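Local coordinates for uncharacterized protein (Alicyclobacillus acidocaldarius subsp. acidocaldarius, PDB 3RAG), which is of unknown function but folds as a von Willebrand factor type A domain and binds a sodium ion at a MIDAS-like metal site, at residues 16-21 with 140-145; 177-182 with 211-216. All coordinates share one frame; numbering follows the deposited sequence.

Interaction 1: residues 16-21 with 140-145; sequences ITDGCS and CLDTSA. With NA (sodium ion), chain C.
D142 lays its side chain across T17, with D142 CB 3.6 Å from T17 CA, and puts its carboxylate to work on both segments. CG stands anti to the backbone N (chi1 -175°), which directs it toward segment 16-21. OD2 accepts two bonds: T17 OG1 gives its proton from the anti side at 2.6 Å, and D18 N comes from above the carboxylate plane, 43° out of it. OD1 turns back on its own segment, taking S144 N in an Asx turn and the S144 hydroxyl on the syn side. An aspartate suits this spot because two short-armed oxygens can serve both segments.

The bonds in turn position the metal ligands. D18 OD1 binds the sodium ion at 2.4 Å and S144 OG at 2.6 Å, with two waters and S146 OG completing the ligands. The sequence from D142 to S146 reads Asp-x-Ser-x-Ser, the signature of the metal-ion-dependent adhesion site (MIDAS). D18 OD1 and D142 OD2, both acceptors, lie 3.3 Å apart with their carboxylate planes 87° apart; the sodium, and K150 in a salt bridge with D18 OD2, probably offset their repulsion. G19 follows with backbone angles at which any CB would press on the carbonyl O of D18, so glycine fits.

Behind the site the strands run parallel, joined by backbone hydrogen bonds from I16 N to C140 O (3.0 Å) and from D142 N to I16 O (3.1 Å). The I16 and L141 side chains lie side by side on one sheet face and touch through CD1 of I16 and CD2 of L141; V154 and V158 of helix 151-165 cover L141 there. Strand 40-46 flanks 10-17 on one side, and strand 172-179 flanks 135-142 on the other.

Interaction 2: residues 177-182 with 211-216; sequences IAFPGK and GTPTGP
A chi1 of 62° sets CG of F179 between the backbone N and the carbonyl carbon, and chi2 of 102° swings CD1 toward the backbone of P213. T214 answers with OG1 anti to its carbonyl carbon (chi1 -43°), which brings that oxygen within 3.6 Å of F179 CE1. The contact belongs to the von Willebrand factor A fold, where the end of strand 172-179 packs on the loop leading into helix 214-232.

No hydrogen bond links the two segments; they meet by shape. F179 CD1 lies 3.7 Å from P213 O and 4.0 Å from P213 CD, while A217 of the same helix also touches the F179 side chain, so a broad, flat, apolar group suits this corner between sheet and helix. An alanine in place of F179 would remove the ring and probably open a gap beside P213 and T214, leaving the first turn of the helix less firmly seated on the strand.

P213, at the N-cap position, has a rigid ring that supplies carbon surface just ahead of the helix. Its CG packs against P180 CB at 3.8 Å, the two proline side chains crossing at about a right angle. The peptide bond from F179 to P180 is cis. P180 CD comes 3.2 Å from G211 O, a buried carbonyl oxygen that has no polar partner in the model.

Interactions 1 and 2 have centres 8 Å apart and share the sheet, since strands 135-142 and 172-179 are neighbours in it. L141 N meets I177 O, and T143 N meets F179 O, each at 2.7 Å in a probable hydrogen bond, tying the strand ends together. Beyond the strands, S144 CB packs on G211 O at 3.3 Å, so the loop of interaction 2 borders the sodium site of interaction 1. T212, which probably corresponds to the metal-site threonine of related domains, presents CG2 at 3.7 Å from the sodium, whereas its OG1 is 5.7 Å away and makes a weak hydrogen bond to C20 O.

Interaction 1: residues 16-21 with 140-145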
ATOM      1  N   ILE A  16      -3.699  -2.013  -6.659  1.00 23.53           N
ATOM      2  CA  ILE A  16      -4.634  -3.093  -6.977  1.00 24.28           C
ATOM      3  C   ILE A  16      -4.899  -3.051  -8.481  1.00 24.15           C
ATOM      4  O   ILE A  16      -5.378  -2.028  -9.011  1.00 23.79           O
ATOM      5  CB  ILE A  16      -5.945  -2.973  -6.168  1.00 25.65           C
ATOM      6  CG1 ILE A  16      -5.620  -2.999  -4.658  1.00 23.80           C
ATOM      7  CG2 ILE A  16      -6.894  -4.106  -6.557  1.00 25.59           C
ATOM      8  CD1 ILE A  16      -6.835  -2.816  -3.728  1.00 26.52           C
ATOM      9  N   THR A  17      -4.598  -4.139  -9.182  1.00 22.24           N
ATOM     10  CA  THR A  17      -4.494  -4.040 -10.632  1.00 23.62           C
ATOM     11  C   THR A  17      -4.861  -5.358 -11.297  1.00 26.68           C
ATOM     12  O   THR A  17      -4.764  -6.417 -10.668  1.00 27.21           O
ATOM     13  CB  THR A  17      -3.028  -3.606 -11.014  1.00 24.84           C
ATOM     14  OG1 THR A  17      -2.918  -3.383 -12.417  1.00 26.37           O
ATOM     15  CG2 THR A  17      -1.997  -4.713 -10.608  1.00 23.16           C
ATOM     16  N   ASP A  18      -5.282  -5.309 -12.559  1.00 24.59           N
ATOM     17  CA  ASP A  18      -5.525  -6.562 -13.294  1.00 25.72           C
ATOM     18  C   ASP A  18      -4.565  -6.810 -14.456  1.00 28.98           C
ATOM     19  O   ASP A  18      -4.884  -7.556 -15.395  1.00 27.10           O
ATOM     20  CB  ASP A  18      -7.002  -6.728 -13.719  1.00 25.45           C
ATOM     21  CG  ASP A  18      -7.397  -5.801 -14.847  1.00 30.46           C
ATOM     22  OD1 ASP A  18      -6.644  -4.844 -15.109  1.00 26.98           O
ATOM     23  OD2 ASP A  18      -8.480  -5.994 -15.440  1.00 29.15           O
ATOM     24  N   GLY A  19      -3.380  -6.201 -14.400  1.00 26.94           N
ATOM     25  CA  GLY A  19      -2.350  -6.560 -15.361  1.00 28.23           C
ATOM     26  C   GLY A  19      -1.256  -5.522 -15.498  1.00 33.54           C
ATOM     27  O   GLY A  19      -1.450  -4.369 -15.123  1.00 30.84           O
ATOM     28  N   CYS A  20      -0.133  -5.918 -16.092  1.00 27.83           N
ATOM     29  CA  CYS A  20       1.037  -5.052 -16.204  1.00 28.36           C
ATOM     30  C   CYS A  20       0.765  -3.736 -16.936  1.00 27.40           C
ATOM     31  O   CYS A  20      -0.107  -3.654 -17.805  1.00 27.97           O
ATOM     32  CB  CYS A  20       2.158  -5.787 -16.920  1.00 30.16           C
ATOM     33  SG  CYS A  20       1.642  -6.458 -18.512  1.00 38.30           S
ATOM     34  N   SER A  21       1.536  -2.708 -16.596  1.00 28.90           N
ATOM     35  CA  SER A  21       1.390  -1.405 -17.275  1.00 29.55           C
ATOM     36  C   SER A  21       1.565  -1.542 -18.777  1.00 31.83           C
ATOM     37  O   SER A  21       2.323  -2.388 -19.256  1.00 32.09           O
ATOM     38  CB  SER A  21       2.397  -0.384 -16.742  1.00 28.57           C
ATOM     39  OG  SER A  21       3.740  -0.734 -17.098  1.00 28.85           O
ATOM     40  N   CYS A 140      -3.855   2.766  -4.789  1.00 25.06           N
ATOM     41  CA  CYS A 140      -3.843   3.121  -6.221  1.00 27.20           C
ATOM     42  C   CYS A 140      -4.662   2.087  -6.946  1.00 25.96           C
ATOM     43  O   CYS A 140      -4.294   0.918  -6.950  1.00 24.74           O
ATOM     44  CB  CYS A 140      -2.432   3.065  -6.828  1.00 27.86           C
ATOM     45  SG  CYS A 140      -1.284   4.173  -6.035  1.00 33.67           S
ATOM     46  N   LEU A 141      -5.772   2.511  -7.537  1.00 24.44           N
ATOM     47  CA  LEU A 141      -6.723   1.592  -8.146  1.00 23.88           C
ATOM     48  C   LEU A 141      -6.695   1.714  -9.667  1.00 26.37           C
ATOM     49  O   LEU A 141      -6.970   2.783 -10.243  1.00 24.97           O
ATOM     50  CB  LEU A 141      -8.150   1.892  -7.632  1.00 20.77           C
ATOM     51  CG  LEU A 141      -8.295   1.824  -6.117  1.00 20.87           C
ATOM     52  CD1 LEU A 141      -9.732   2.150  -5.693  1.00 25.25           C
ATOM     53  CD2 LEU A 141      -7.932   0.374  -5.685  1.00 23.46           C
ATOM     54  N   ASP A 142      -6.379   0.591 -10.298  1.00 24.66           N
ATOM     55  CA  ASP A 142      -6.364   0.437 -11.751  1.00 24.25           C
ATOM     56  C   ASP A 142      -7.803   0.603 -12.207  1.00 30.55           C
ATOM     57  O   ASP A 142      -8.693  -0.071 -11.679  1.00 25.57           O
ATOM     58  CB  ASP A 142      -5.887  -0.993 -12.001  1.00 22.04           C
ATOM     59  CG  ASP A 142      -5.686  -1.346 -13.467  1.00 26.05           C
ATOM     60  OD1 ASP A 142      -6.276  -0.720 -14.370  1.00 24.30           O
ATOM     61  OD2 ASP A 142      -4.937  -2.338 -13.693  1.00 26.07           O
ATOM     62  N   THR A 143      -8.040   1.508 -13.158  1.00 26.25           N
ATOM     63  CA  THR A 143      -9.368   1.660 -13.735  1.00 24.98           C
ATOM     64  C   THR A 143      -9.289   1.577 -15.251  1.00 27.26           C
ATOM     65  O   THR A 143     -10.061   2.203 -15.952  1.00 28.11           O
ATOM     66  CB  THR A 143     -10.067   2.990 -13.294  1.00 33.62           C
ATOM     67  OG1 THR A 143      -9.340   4.126 -13.790  1.00 33.20           O
ATOM     68  CG2 THR A 143     -10.184   3.058 -11.788  1.00 34.08           C
ATOM     69  N   SER A 144      -8.377   0.755 -15.769  1.00 26.08           N
ATOM     70  CA  SER A 144      -8.340   0.543 -17.207  1.00 27.04           C
ATOM     71  C   SER A 144      -9.621  -0.164 -17.636  1.00 31.49           C
ATOM     72  O   SER A 144     -10.371  -0.669 -16.799  1.00 30.33           O
ATOM     73  CB  SER A 144      -7.124  -0.293 -17.587  1.00 28.39           C
ATOM     74  OG  SER A 144      -7.187  -1.541 -16.943  1.00 29.93           O
ATOM     75  N   ALA A 145      -9.870  -0.208 -18.943  1.00 29.19           N
ATOM     76  CA  ALA A 145     -11.135  -0.738 -19.450  1.00 30.74           C
ATOM     77  C   ALA A 145     -11.427  -2.150 -18.953  1.00 33.10           C
ATOM     78  O   ALA A 145     -12.564  -2.475 -18.632  1.00 32.58           O
ATOM     79  CB  ALA A 145     -11.167  -0.684 -20.999  1.00 27.96           C
TER
HETATM   80 NA    NA C 240      -6.142  -3.919 -17.300  1.00 39.27          NA
HETATM   81  O   HOH W   1      -4.169  -3.052 -16.029  1.00 36.60           O
HETATM   82  O   HOH W   2      -4.288  -4.748 -19.302  1.00 65.90           O

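Interaction 2: residues 177-182 with 211-216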
ATOM      1  N   ILE A 177      -6.200   6.942  -5.167  1.00 26.05           N
ATOM      2  CA  ILE A 177      -6.103   7.443  -6.517  1.00 26.80           C
ATOM      3  C   ILE A 177      -6.465   6.363  -7.503  1.00 26.31           C
ATOM      4  O   ILE A 177      -6.362   5.167  -7.207  1.00 29.07           O
ATOM      5  CB  ILE A 177      -4.715   8.015  -6.848  1.00 35.22           C
ATOM      6  CG1 ILE A 177      -3.665   6.948  -6.834  1.00 33.01           C
ATOM      7  CG2 ILE A 177      -4.301   9.095  -5.865  1.00 31.40           C
ATOM      8  CD1 ILE A 177      -2.266   7.559  -6.987  1.00 46.48           C
ATOM      9  N   ALA A 178      -6.918   6.797  -8.670  1.00 26.20           N
ATOM     10  CA  ALA A 178      -7.238   5.916  -9.780  1.00 24.95           C
ATOM     11  C   ALA A 178      -6.266   6.181 -10.928  1.00 25.71           C
ATOM     12  O   ALA A 178      -5.811   7.303 -11.121  1.00 28.00           O
ATOM     13  CB  ALA A 178      -8.657   6.189 -10.268  1.00 30.23           C
ATOM     14  N   PHE A 179      -5.961   5.139 -11.691  1.00 22.79           N
ATOM     15  CA  PHE A 179      -5.150   5.275 -12.882  1.00 23.68           C
ATOM     16  C   PHE A 179      -5.742   4.383 -13.959  1.00 27.05           C
ATOM     17  O   PHE A 179      -6.003   3.208 -13.723  1.00 28.93           O
ATOM     18  CB  PHE A 179      -3.657   4.951 -12.620  1.00 23.34           C
ATOM     19  CG  PHE A 179      -3.380   3.532 -12.158  1.00 25.92           C
ATOM     20  CD1 PHE A 179      -2.876   2.596 -13.054  1.00 29.32           C
ATOM     21  CD2 PHE A 179      -3.592   3.146 -10.836  1.00 25.90           C
ATOM     22  CE1 PHE A 179      -2.591   1.302 -12.652  1.00 25.44           C
ATOM     23  CE2 PHE A 179      -3.297   1.821 -10.402  1.00 24.03           C
ATOM     24  CZ  PHE A 179      -2.795   0.904 -11.311  1.00 24.88           C
ATOM     25  N   PRO A 180      -5.971   4.939 -15.149  1.00 25.46           N
ATOM     26  CA  PRO A 180      -5.641   6.306 -15.585  1.00 26.91           C
ATOM     27  C   PRO A 180      -6.611   7.374 -15.049  1.00 31.44           C
ATOM     28  O   PRO A 180      -7.546   7.053 -14.320  1.00 32.47           O
ATOM     29  CB  PRO A 180      -5.774   6.216 -17.108  1.00 33.51           C
ATOM     30  CG  PRO A 180      -6.816   5.162 -17.329  1.00 33.30           C
ATOM     31  CD  PRO A 180      -6.635   4.156 -16.214  1.00 23.30           C
ATOM     32  N   GLY A 181      -6.370   8.631 -15.406  1.00 31.55           N
ATOM     33  CA  GLY A 181      -7.179   9.743 -14.906  1.00 35.47           C
ATOM     34  C   GLY A 181      -8.309  10.133 -15.835  1.00 38.18           C
ATOM     35  O   GLY A 181      -8.536   9.467 -16.850  1.00 38.21           O
ATOM     36  N   LYS A 182      -9.023  11.203 -15.488  1.00 33.86           N
ATOM     37  CA  LYS A 182     -10.149  11.664 -16.302  1.00 39.19           C
ATOM     38  C   LYS A 182      -9.636  12.193 -17.622  1.00 46.01           C
ATOM     39  O   LYS A 182      -8.547  12.771 -17.688  1.00 43.68           O
ATOM     40  CB  LYS A 182     -10.909  12.799 -15.584  1.00 49.97           C
ATOM     41  CG  LYS A 182     -11.278  12.501 -14.140  1.00 62.56           C
ATOM     42  CD  LYS A 182     -11.925  13.706 -13.457  1.00 73.84           C
ATOM     43  CE  LYS A 182     -12.112  13.457 -11.965  1.00 76.98           C
ATOM     44  NZ  LYS A 182     -12.808  14.578 -11.281  1.00 79.99           N
ATOM     45  N   GLY A 211      -5.913   2.632 -20.918  1.00 34.13           N
ATOM     46  CA  GLY A 211      -4.856   1.664 -20.666  1.00 33.88           C
ATOM     47  C   GLY A 211      -4.433   1.754 -19.217  1.00 31.44           C
ATOM     48  O   GLY A 211      -5.181   2.258 -18.374  1.00 31.24           O
ATOM     49  N   THR A 212      -3.259   1.215 -18.911  1.00 27.30           N
ATOM     50  CA  THR A 212      -2.774   1.257 -17.545  1.00 26.62           C
ATOM     51  C   THR A 212      -1.420   1.945 -17.426  1.00 27.15           C
ATOM     52  O   THR A 212      -0.401   1.434 -17.882  1.00 29.10           O
ATOM     53  CB  THR A 212      -2.677  -0.159 -16.953  1.00 49.12           C
ATOM     54  OG1 THR A 212      -1.390  -0.712 -17.242  1.00 45.78           O
ATOM     55  CG2 THR A 212      -3.748  -1.055 -17.549  1.00 20.24           C
ATOM     56  N   PRO A 213      -1.430   3.089 -16.759  1.00 29.54           N
ATOM     57  CA  PRO A 213      -0.224   3.867 -16.452  1.00 27.36           C
ATOM     58  C   PRO A 213       0.183   3.695 -14.995  1.00 27.57           C
ATOM     59  O   PRO A 213       0.069   4.593 -14.145  1.00 26.22           O
ATOM     60  CB  PRO A 213      -0.653   5.305 -16.777  1.00 28.67           C
ATOM     61  CG  PRO A 213      -2.133   5.311 -16.453  1.00 29.57           C
ATOM     62  CD  PRO A 213      -2.637   3.944 -16.860  1.00 32.20           C
ATOM     63  N   THR A 214       0.675   2.506 -14.690  1.00 25.47           N
ATOM     64  CA  THR A 214       1.005   2.190 -13.328  1.00 24.31           C
ATOM     65  C   THR A 214       2.151   3.024 -12.790  1.00 23.44           C
ATOM     66  O   THR A 214       2.192   3.300 -11.611  1.00 25.38           O
ATOM     67  CB  THR A 214       1.396   0.690 -13.207  1.00 25.69           C
ATOM     68  OG1 THR A 214       0.472  -0.085 -13.987  1.00 28.02           O
ATOM     69  CG2 THR A 214       1.364   0.246 -11.752  1.00 25.82           C
ATOM     70  N   GLY A 215       3.106   3.383 -13.646  1.00 25.41           N
ATOM     71  CA  GLY A 215       4.247   4.170 -13.171  1.00 25.51           C
ATOM     72  C   GLY A 215       3.835   5.528 -12.583  1.00 27.88           C
ATOM     73  O   GLY A 215       4.131   5.844 -11.435  1.00 26.63           O
ATOM     74  N   PRO A 216       3.151   6.345 -13.378  1.00 29.36           N
ATOM     75  CA  PRO A 216       2.679   7.641 -12.876  1.00 30.28           C
ATOM     76  C   PRO A 216       1.797   7.492 -11.627  1.00 25.88           C
ATOM     77  O   PRO A 216       1.860   8.324 -10.735  1.00 27.96           O
ATOM     78  CB  PRO A 216       1.877   8.188 -14.060  1.00 27.51           C
ATOM     79  CG  PRO A 216       2.608   7.613 -15.254  1.00 31.24           C
ATOM     80  CD  PRO A 216       2.928   6.204 -14.829  1.00 25.65           C
TER